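Local coordinates for protein SusD homolog (Bacteroides thetaiotaomicron, PDB 3EHM) that probably binds mucin O-glycans at the cell surface of a gut Bacteroides, as a SusD-like lipoprotein involved in using these host sugars, at residues A[38-42]-A[255-259]; A[245-249]-A[337-343]; A[46-50]-A[262-267]. Residues are numbered along the deposited sequence.

Contact 1. Residues A[38-42]-A[255-259]; sequences PIGSP and PLLNS
Ile39, with both chi angles trans, lies over the chain at Leu257 and Asn258: its CG1 is 3.6 Å from Leu257 O, and its CD1 is 4.0 Å from Asn258 CA and 4.1 Å from Leu256 CD1. Ile39 to Ser41 and Pro255 to Asn258 run extended, the chain bending at Pro42 and Ser259; end-to-end directions are 126° apart. CA to CA, Ile39 and Ser259 are 5.1 Å apart, Ser41 and Leu256 4.3 Å, Pro42 and Leu257 4.7 Å. Leu257 N donates to Gly40 O (2.9 Å, 170°). Water 1 bridges Gly40 N (3.1 Å) and Leu257 O (2.7 Å). Ser259 OG (chi1 p) gives a very short 2.5 Å hydrogen bond to Pro38 O. Leu256 (chi1 m, chi2 t) brings CD2 to 3.5 Å from Gly40 C. Pro42 CG lies 4.0 Å from Leu257 CB. Pro42 CD lies 4.1 Å from Pro255 CB. Asn258 OD1 caps Met260 N; ND2 bonds Ser337 O. Two irregular loops running into helices 47-57 and 261-266 are thus joined within the helical SusD-like fold.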
loop_
_atom_site.group_PDB
_atom_site.type_symbol
_atom_site.label_atom_id
_atom_site.label_comp_id
_atom_site.label_asym_id
_atom_site.label_seq_id
_atom_site.Cartn_x
_atom_site.Cartn_y
_atom_site.Cartn_z
ATOM N N PRO A 38 -3.574 9.198 -5.231
ATOM C CA PRO A 38 -4.494 9.902 -6.135
ATOM C C PRO A 38 -5.930 10.117 -5.688
ATOM O O PRO A 38 -6.678 9.166 -5.502
ATOM C CB PRO A 38 -4.428 9.077 -7.420
ATOM C CG PRO A 38 -3.085 8.451 -7.366
ATOM C CD PRO A 38 -2.954 8.057 -5.928
ATOM N N ILE A 39 -6.300 11.387 -5.547
ATOM C CA ILE A 39 -7.650 11.782 -5.173
ATOM C C ILE A 39 -7.792 13.252 -5.546
ATOM O O ILE A 39 -6.806 13.993 -5.551
ATOM C CB ILE A 39 -7.912 11.600 -3.664
ATOM C CG1 ILE A 39 -9.400 11.828 -3.374
ATOM C CG2 ILE A 39 -7.060 12.567 -2.861
ATOM C CD1 ILE A 39 -9.832 11.384 -1.991
ATOM N N GLY A 40 -9.005 13.679 -5.871
ATOM C CA GLY A 40 -9.182 15.065 -6.255
ATOM C C GLY A 40 -10.580 15.608 -6.083
ATOM O O GLY A 40 -11.491 14.907 -5.639
ATOM N N SER A 41 -10.730 16.881 -6.437
ATOM C CA SER A 41 -11.995 17.596 -6.355
ATOM C C SER A 41 -13.101 16.906 -7.143
ATOM O O SER A 41 -12.853 16.321 -8.197
ATOM C CB SER A 41 -11.807 19.017 -6.890
ATOM O OG SER A 41 -13.054 19.658 -7.090
ATOM N N PRO A 42 -14.343 16.961 -6.637
ATOM C CA PRO A 42 -15.459 16.326 -7.343
ATOM C C PRO A 42 -15.576 16.874 -8.766
ATOM O O PRO A 42 -16.016 16.176 -9.680
ATOM C CB PRO A 42 -16.667 16.703 -6.488
ATOM C CG PRO A 42 -16.085 16.784 -5.110
ATOM C CD PRO A 42 -14.787 17.521 -5.346
ATOM N N PRO A 255 -12.833 20.304 -1.019
ATOM C CA PRO A 255 -13.808 19.238 -1.262
ATOM C C PRO A 255 -13.155 18.160 -2.122
ATOM O O PRO A 255 -12.394 18.470 -3.041
ATOM C CB PRO A 255 -14.930 19.962 -1.994
ATOM C CG PRO A 255 -14.876 21.344 -1.390
ATOM C CD PRO A 255 -13.389 21.619 -1.382
ATOM N N LEU A 256 -13.443 16.900 -1.820
ATOM C CA LEU A 256 -12.873 15.791 -2.576
ATOM C C LEU A 256 -13.893 14.701 -2.867
ATOM O O LEU A 256 -14.864 14.526 -2.135
ATOM C CB LEU A 256 -11.702 15.167 -1.811
ATOM C CG LEU A 256 -10.473 16.031 -1.514
ATOM C CD1 LEU A 256 -9.533 15.261 -0.601
ATOM C CD2 LEU A 256 -9.773 16.410 -2.809
ATOM N N LEU A 257 -13.655 13.973 -3.951
ATOM C CA LEU A 257 -14.501 12.861 -4.354
ATOM C C LEU A 257 -13.625 11.623 -4.198
ATOM O O LEU A 257 -12.604 11.501 -4.875
ATOM C CB LEU A 257 -14.916 13.007 -5.820
ATOM C CG LEU A 257 -15.738 11.850 -6.398
ATOM C CD1 LEU A 257 -17.070 11.747 -5.654
ATOM C CD2 LEU A 257 -15.970 12.075 -7.890
ATOM N N ASN A 258 -13.998 10.709 -3.310
ATOM C CA ASN A 258 -13.174 9.520 -3.143
ATOM C C ASN A 258 -12.912 8.939 -4.531
ATOM O O ASN A 258 -13.842 8.699 -5.301
ATOM C CB ASN A 258 -13.863 8.491 -2.253
ATOM C CG ASN A 258 -12.969 7.309 -1.958
ATOM O OD1 ASN A 258 -12.744 6.459 -2.817
ATOM N ND2 ASN A 258 -12.430 7.262 -0.746
ATOM N N SER A 259 -11.640 8.724 -4.835
ATOM C CA SER A 259 -11.224 8.231 -6.139
ATOM C C SER A 259 -11.464 6.762 -6.464
ATOM O O SER A 259 -11.134 6.314 -7.561
ATOM C CB SER A 259 -9.752 8.588 -6.358
ATOM O OG SER A 259 -9.025 8.462 -5.146
HETATM O O HOH W 1 -11.204 11.895 -7.098
#

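Contact 2. Residues A[245-249]-A[337-343]; sequences EAKIK and SPLYWFR
Ser337 leads in, its CA-to-CB bond directed away from 245-249 and its OG bonded to Asp334 N. Pro338 then packs its CB against Lys249 CB (3.5 Å) and Lys247 CD (4.0 Å). Strand 339-342 follows, antiparallel to strand 246-248 in a two-stranded sheet. Leu339 forms a hydrogen-bonded pair with Ile248: Leu339 N to Ile248 O 2.9 Å, Ile248 N to Leu339 O 3.0 Å; Ile248 CG2 lies 4.0 Å from Leu339 CB on the face shared with Ala246 and Phe342. Tyr340 (chi1 m) and Lys247 form a non-hydrogen-bonded pair, CA to CA 4.4 Å, on the other face, Tyr340 CD1 3.7 Å from Lys247 CB. At Trp341 (phi/psi -93/-45) the strand turns a corner in a classic beta bulge: Trp341 N (2.9 Å) and Phe342 N (3.3 Å) both donate to Ala246 O, and Ala246 N returns a bond to Phe342 O (2.9 Å). Trp341 CB touches Ala246 CB at 4.0 Å; the Trp341 side chain meets helix 116-140. Arg343, the N-cap of helix 344-356, curls back (chi1 m, chi3 p) so that NE (3.0 Å) and NH2 (3.1 Å) hydrogen-bond Glu245 OE1 in a salt bridge. Glu245 OE2 makes another with Lys247 NZ at 2.7 Å. The chemistry is thus divided: Ala246 and Phe342 meet helix 197-215 and Leu339 faces loops 38-42 and 255-259, while the salt-bridge network of Glu245, Lys247 and Arg343 ties the strand start to the N-cap.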
loop_
_atom_site.group_PDB
_atom_site.type_symbol
_atom_site.label_atom_id
_atom_site.label_comp_id
_atom_site.label_asym_id
_atom_site.label_seq_id
_atom_site.Cartn_x
_atom_site.Cartn_y
_atom_site.Cartn_z
ATOM N N GLU A 245 -4.165 9.023 13.368
ATOM C CA GLU A 245 -4.023 8.417 12.048
ATOM C C GLU A 245 -3.945 9.479 10.961
ATOM O O GLU A 245 -4.532 10.555 11.087
ATOM C CB GLU A 245 -5.195 7.473 11.758
ATOM C CG GLU A 245 -6.510 8.174 11.455
ATOM C CD GLU A 245 -7.674 7.205 11.299
ATOM O OE1 GLU A 245 -7.447 5.977 11.323
ATOM O OE2 GLU A 245 -8.821 7.679 11.148
ATOM N N ALA A 246 -3.218 9.170 9.894
ATOM C CA ALA A 246 -3.075 10.100 8.782
ATOM C C ALA A 246 -3.989 9.667 7.641
ATOM O O ALA A 246 -3.778 8.620 7.027
ATOM C CB ALA A 246 -1.628 10.135 8.307
ATOM N N LYS A 247 -5.014 10.467 7.371
ATOM C CA LYS A 247 -5.938 10.161 6.289
ATOM C C LYS A 247 -6.391 11.448 5.618
ATOM O O LYS A 247 -6.308 12.529 6.202
ATOM C CB LYS A 247 -7.159 9.391 6.808
ATOM C CG LYS A 247 -8.020 10.150 7.804
ATOM C CD LYS A 247 -9.268 9.346 8.161
ATOM C CE LYS A 247 -10.139 10.077 9.176
ATOM N NZ LYS A 247 -9.463 10.206 10.500
ATOM N N ILE A 248 -6.860 11.326 4.385
ATOM C CA ILE A 248 -7.334 12.484 3.649
ATOM C C ILE A 248 -8.758 12.213 3.174
ATOM O O ILE A 248 -9.075 11.115 2.717
ATOM C CB ILE A 248 -6.406 12.793 2.446
ATOM C CG1 ILE A 248 -6.825 14.107 1.783
ATOM C CG2 ILE A 248 -6.435 11.645 1.446
ATOM C CD1 ILE A 248 -5.860 14.583 0.710
ATOM N N LYS A 249 -9.624 13.207 3.320
ATOM C CA LYS A 249 -11.011 13.070 2.897
ATOM C C LYS A 249 -11.579 14.456 2.646
ATOM O O LYS A 249 -10.972 15.458 3.028
ATOM C CB LYS A 249 -11.838 12.359 3.970
ATOM C CG LYS A 249 -11.931 13.113 5.289
ATOM C CD LYS A 249 -12.829 12.373 6.271
ATOM C CE LYS A 249 -12.938 13.118 7.589
ATOM N NZ LYS A 249 -13.798 12.388 8.569
ATOM N N SER A 337 -15.751 9.256 1.642
ATOM C CA SER A 337 -14.840 8.295 2.254
ATOM C C SER A 337 -13.395 8.761 2.110
ATOM O O SER A 337 -13.016 9.375 1.110
ATOM C CB SER A 337 -14.991 6.917 1.610
ATOM O OG SER A 337 -16.293 6.404 1.802
ATOM N N PRO A 338 -12.565 8.467 3.111
ATOM C CA PRO A 338 -11.164 8.876 3.057
ATOM C C PRO A 338 -10.253 7.831 2.425
ATOM O O PRO A 338 -10.684 6.729 2.087
ATOM C CB PRO A 338 -10.825 9.086 4.522
ATOM C CG PRO A 338 -11.572 7.962 5.174
ATOM C CD PRO A 338 -12.915 7.955 4.450
ATOM N N LEU A 339 -8.995 8.215 2.244
ATOM C CA LEU A 339 -7.960 7.325 1.739
ATOM C C LEU A 339 -6.966 7.395 2.889
ATOM O O LEU A 339 -6.725 8.473 3.433
ATOM C CB LEU A 339 -7.342 7.855 0.444
ATOM C CG LEU A 339 -8.231 7.696 -0.794
ATOM C CD1 LEU A 339 -7.448 8.076 -2.042
ATOM C CD2 LEU A 339 -8.705 6.254 -0.900
ATOM N N TYR A 340 -6.403 6.256 3.269
ATOM C CA TYR A 340 -5.491 6.210 4.402
ATOM C C TYR A 340 -4.009 6.123 4.061
ATOM O O TYR A 340 -3.601 5.298 3.246
ATOM C CB TYR A 340 -5.868 5.028 5.291
ATOM C CG TYR A 340 -7.306 5.042 5.742
ATOM C CD1 TYR A 340 -7.698 5.774 6.862
ATOM C CD2 TYR A 340 -8.278 4.320 5.052
ATOM C CE1 TYR A 340 -9.021 5.779 7.287
ATOM C CE2 TYR A 340 -9.604 4.319 5.465
ATOM C CZ TYR A 340 -9.967 5.047 6.585
ATOM O OH TYR A 340 -11.273 5.027 7.013
ATOM N N TRP A 341 -3.216 6.976 4.707
ATOM C CA TRP A 341 -1.767 7.012 4.522
ATOM C C TRP A 341 -1.095 6.125 5.570
ATOM O O TRP A 341 -0.184 5.348 5.260
ATOM C CB TRP A 341 -1.233 8.434 4.702
ATOM C CG TRP A 341 -1.553 9.407 3.609
ATOM C CD1 TRP A 341 -2.366 9.210 2.529
ATOM C CD2 TRP A 341 -1.088 10.757 3.521
ATOM N NE1 TRP A 341 -2.439 10.360 1.775
ATOM C CE2 TRP A 341 -1.662 11.324 2.363
ATOM C CE3 TRP A 341 -0.241 11.544 4.312
ATOM C CZ2 TRP A 341 -1.417 12.644 1.976
ATOM C CZ3 TRP A 341 0.004 12.855 3.929
ATOM C CH2 TRP A 341 -0.584 13.393 2.771
ATOM N N PHE A 342 -1.540 6.257 6.816
ATOM C CA PHE A 342 -0.965 5.473 7.906
ATOM C C PHE A 342 -1.948 5.403 9.070
ATOM O O PHE A 342 -2.453 6.428 9.522
ATOM C CB PHE A 342 0.350 6.111 8.367
ATOM C CG PHE A 342 1.301 5.143 9.026
ATOM C CD1 PHE A 342 0.967 4.522 10.226
ATOM C CD2 PHE A 342 2.524 4.840 8.435
ATOM C CE1 PHE A 342 1.841 3.610 10.827
ATOM C CE2 PHE A 342 3.404 3.931 9.027
ATOM C CZ PHE A 342 3.059 3.315 10.225
ATOM N N ARG A 343 -2.212 4.195 9.560
ATOM C CA ARG A 343 -3.149 4.023 10.664
ATOM C C ARG A 343 -2.498 3.415 11.893
ATOM O O ARG A 343 -1.477 2.735 11.799
ATOM C CB ARG A 343 -4.327 3.152 10.226
ATOM C CG ARG A 343 -4.892 3.547 8.870
ATOM C CD ARG A 343 -6.262 2.941 8.635
ATOM N NE ARG A 343 -7.286 3.574 9.464
ATOM C CZ ARG A 343 -8.582 3.294 9.388
ATOM N NH1 ARG A 343 -9.014 2.389 8.518
ATOM N NH2 ARG A 343 -9.446 3.923 10.172
#

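Contact 3. Residues A[46-50]-A[262-267]; sequences TGPGN and ASVNEY
Two short pieces of the helical SusD-like fold meet here: the first turn of helix 47-57, entered through Thr46, and short helix 261-266, with a wider pi-type turn at 262-266 and Tyr267 N bonded to Ala262 O (2.8 Å). In 46-50 the first turn is closed by Asn50 N donating to Thr46 O (2.9 Å). The nearest backbone approach is Gly49 to Ala262, CA to CA 5.3 Å. Apolar contact centres on Ala262, whose CB is 4.1 Å from Gly49 CA and 3.9 Å from Thr46 CG2; a CB on Gly49 would clash with that methyl, so the absence of a side chain permits this closeness. Thr46 CG2 also brushes Glu266 CG at 4.4 Å. Water 2 links the backbones, donating to Gly49 O (3.0 Å) and accepting from Ser263 N (2.9 Å), while Ser263 OG bonds to Gln53, one turn further along helix 47-57. The direct polar bonds gather at the hydroxyl of Tyr267 (chi1 m); Tyr267 OH lies 3.2 Å from Thr46 CB. Thr46 OG1 (chi1 p) offers Tyr267 OH a weak 3.2 Å bond, and Tyr267 OH in turn donates to Asn50 OD1, near the ring plane, at 2.7 Å.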
loop_
_atom_site.group_PDB
_atom_site.type_symbol
_atom_site.label_atom_id
_atom_site.label_comp_id
_atom_site.label_asym_id
_atom_site.label_seq_id
_atom_site.Cartn_x
_atom_site.Cartn_y
_atom_site.Cartn_z
ATOM N N THR A 46 -13.897 11.739 -13.039
ATOM C CA THR A 46 -13.145 10.480 -13.014
ATOM C C THR A 46 -11.627 10.562 -13.142
ATOM O O THR A 46 -10.949 9.534 -13.062
ATOM C CB THR A 46 -13.632 9.523 -14.125
ATOM O OG1 THR A 46 -13.429 10.141 -15.404
ATOM C CG2 THR A 46 -15.119 9.195 -13.947
ATOM N N GLY A 47 -11.092 11.760 -13.349
ATOM C CA GLY A 47 -9.650 11.909 -13.495
ATOM C C GLY A 47 -8.815 11.233 -12.418
ATOM O O GLY A 47 -8.065 10.298 -12.705
ATOM N N PRO A 48 -8.913 11.688 -11.162
ATOM C CA PRO A 48 -8.135 11.082 -10.079
ATOM C C PRO A 48 -8.409 9.588 -9.949
ATOM O O PRO A 48 -7.536 8.825 -9.535
ATOM C CB PRO A 48 -8.583 11.871 -8.854
ATOM C CG PRO A 48 -8.874 13.230 -9.438
ATOM C CD PRO A 48 -9.638 12.878 -10.684
ATOM N N GLY A 49 -9.625 9.183 -10.309
ATOM C CA GLY A 49 -10.002 7.779 -10.242
ATOM C C GLY A 49 -9.238 6.936 -11.248
ATOM O O GLY A 49 -8.895 5.784 -10.969
ATOM N N ASN A 50 -8.976 7.493 -12.427
ATOM C CA ASN A 50 -8.213 6.760 -13.428
ATOM C C ASN A 50 -6.808 6.569 -12.854
ATOM O O ASN A 50 -6.199 5.514 -13.016
ATOM C CB ASN A 50 -8.119 7.538 -14.754
ATOM C CG ASN A 50 -9.451 7.626 -15.494
ATOM O OD1 ASN A 50 -10.366 6.840 -15.255
ATOM N ND2 ASN A 50 -9.548 8.580 -16.418
ATOM N N ALA A 262 -14.996 6.018 -9.247
ATOM C CA ALA A 262 -14.977 5.867 -10.701
ATOM C C ALA A 262 -14.868 4.397 -11.121
ATOM O O ALA A 262 -15.681 3.908 -11.904
ATOM C CB ALA A 262 -13.825 6.667 -11.296
ATOM N N SER A 263 -13.875 3.686 -10.596
ATOM C CA SER A 263 -13.698 2.287 -10.969
ATOM C C SER A 263 -14.742 1.340 -10.375
ATOM O O SER A 263 -15.127 0.356 -11.010
ATOM C CB SER A 263 -12.295 1.808 -10.589
ATOM O OG SER A 263 -12.070 0.507 -11.105
ATOM N N VAL A 264 -15.208 1.630 -9.165
ATOM C CA VAL A 264 -16.206 0.773 -8.530
ATOM C C VAL A 264 -17.612 0.949 -9.104
ATOM O O VAL A 264 -18.269 -0.034 -9.450
ATOM C CB VAL A 264 -16.275 1.019 -6.992
ATOM C CG1 VAL A 264 -17.486 0.304 -6.396
ATOM C CG2 VAL A 264 -14.999 0.511 -6.323
ATOM N N ASN A 265 -18.066 2.195 -9.222
ATOM C CA ASN A 265 -19.420 2.461 -9.707
ATOM C C ASN A 265 -19.577 2.945 -11.142
ATOM O O ASN A 265 -20.526 2.558 -11.822
ATOM C CB ASN A 265 -20.120 3.459 -8.781
ATOM C CG ASN A 265 -20.216 2.962 -7.355
ATOM O OD1 ASN A 265 -20.526 1.795 -7.109
ATOM N ND2 ASN A 265 -19.962 3.849 -6.405
ATOM N N GLU A 266 -18.669 3.799 -11.601
ATOM C CA GLU A 266 -18.766 4.322 -12.956
ATOM C C GLU A 266 -18.377 3.310 -14.025
ATOM O O GLU A 266 -19.146 3.044 -14.949
ATOM C CB GLU A 266 -17.899 5.573 -13.104
ATOM C CG GLU A 266 -18.343 6.758 -12.251
ATOM C CD GLU A 266 -19.793 7.156 -12.492
ATOM O OE1 GLU A 266 -20.228 7.163 -13.666
ATOM O OE2 GLU A 266 -20.493 7.473 -11.507
ATOM N N TYR A 267 -17.182 2.743 -13.896
ATOM C CA TYR A 267 -16.695 1.776 -14.871
ATOM C C TYR A 267 -17.108 0.337 -14.560
ATOM O O TYR A 267 -17.050 -0.532 -15.437
ATOM C CB TYR A 267 -15.165 1.847 -14.962
ATOM C CG TYR A 267 -14.601 3.234 -15.206
ATOM C CD1 TYR A 267 -15.228 4.129 -16.074
ATOM C CD2 TYR A 267 -13.408 3.634 -14.602
ATOM C CE1 TYR A 267 -14.679 5.389 -16.334
ATOM C CE2 TYR A 267 -12.849 4.887 -14.858
ATOM C CZ TYR A 267 -13.489 5.759 -15.724
ATOM O OH TYR A 267 -12.925 6.989 -15.994
HETATM O O HOH W 2 -11.275 4.640 -9.593
#

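How the contacts relate
Contacts 1 and 3 join the same two parts of the chain: contact 1 the loops that run into helices 47-57 and 261-266, contact 3 the start of the former helix and the body of the latter. Their centres are about 10 Å apart, and Pro48 CB packs on Gly40 N at 3.5 Å. Contact 2 lies nearer the centre of the chain, though only partly buried, and is the one with regular strand pairing and salt bridges. Contact 1, largely buried, combines loop backbone, one serine hydroxyl, a water and apolar side chains; the more exposed contact 3 uses side-chain hydroxyl and amide groups and a second water. Asn258 ND2 probably bonds Ser337 O (2.9 Å), joining contact 1 to contact 2.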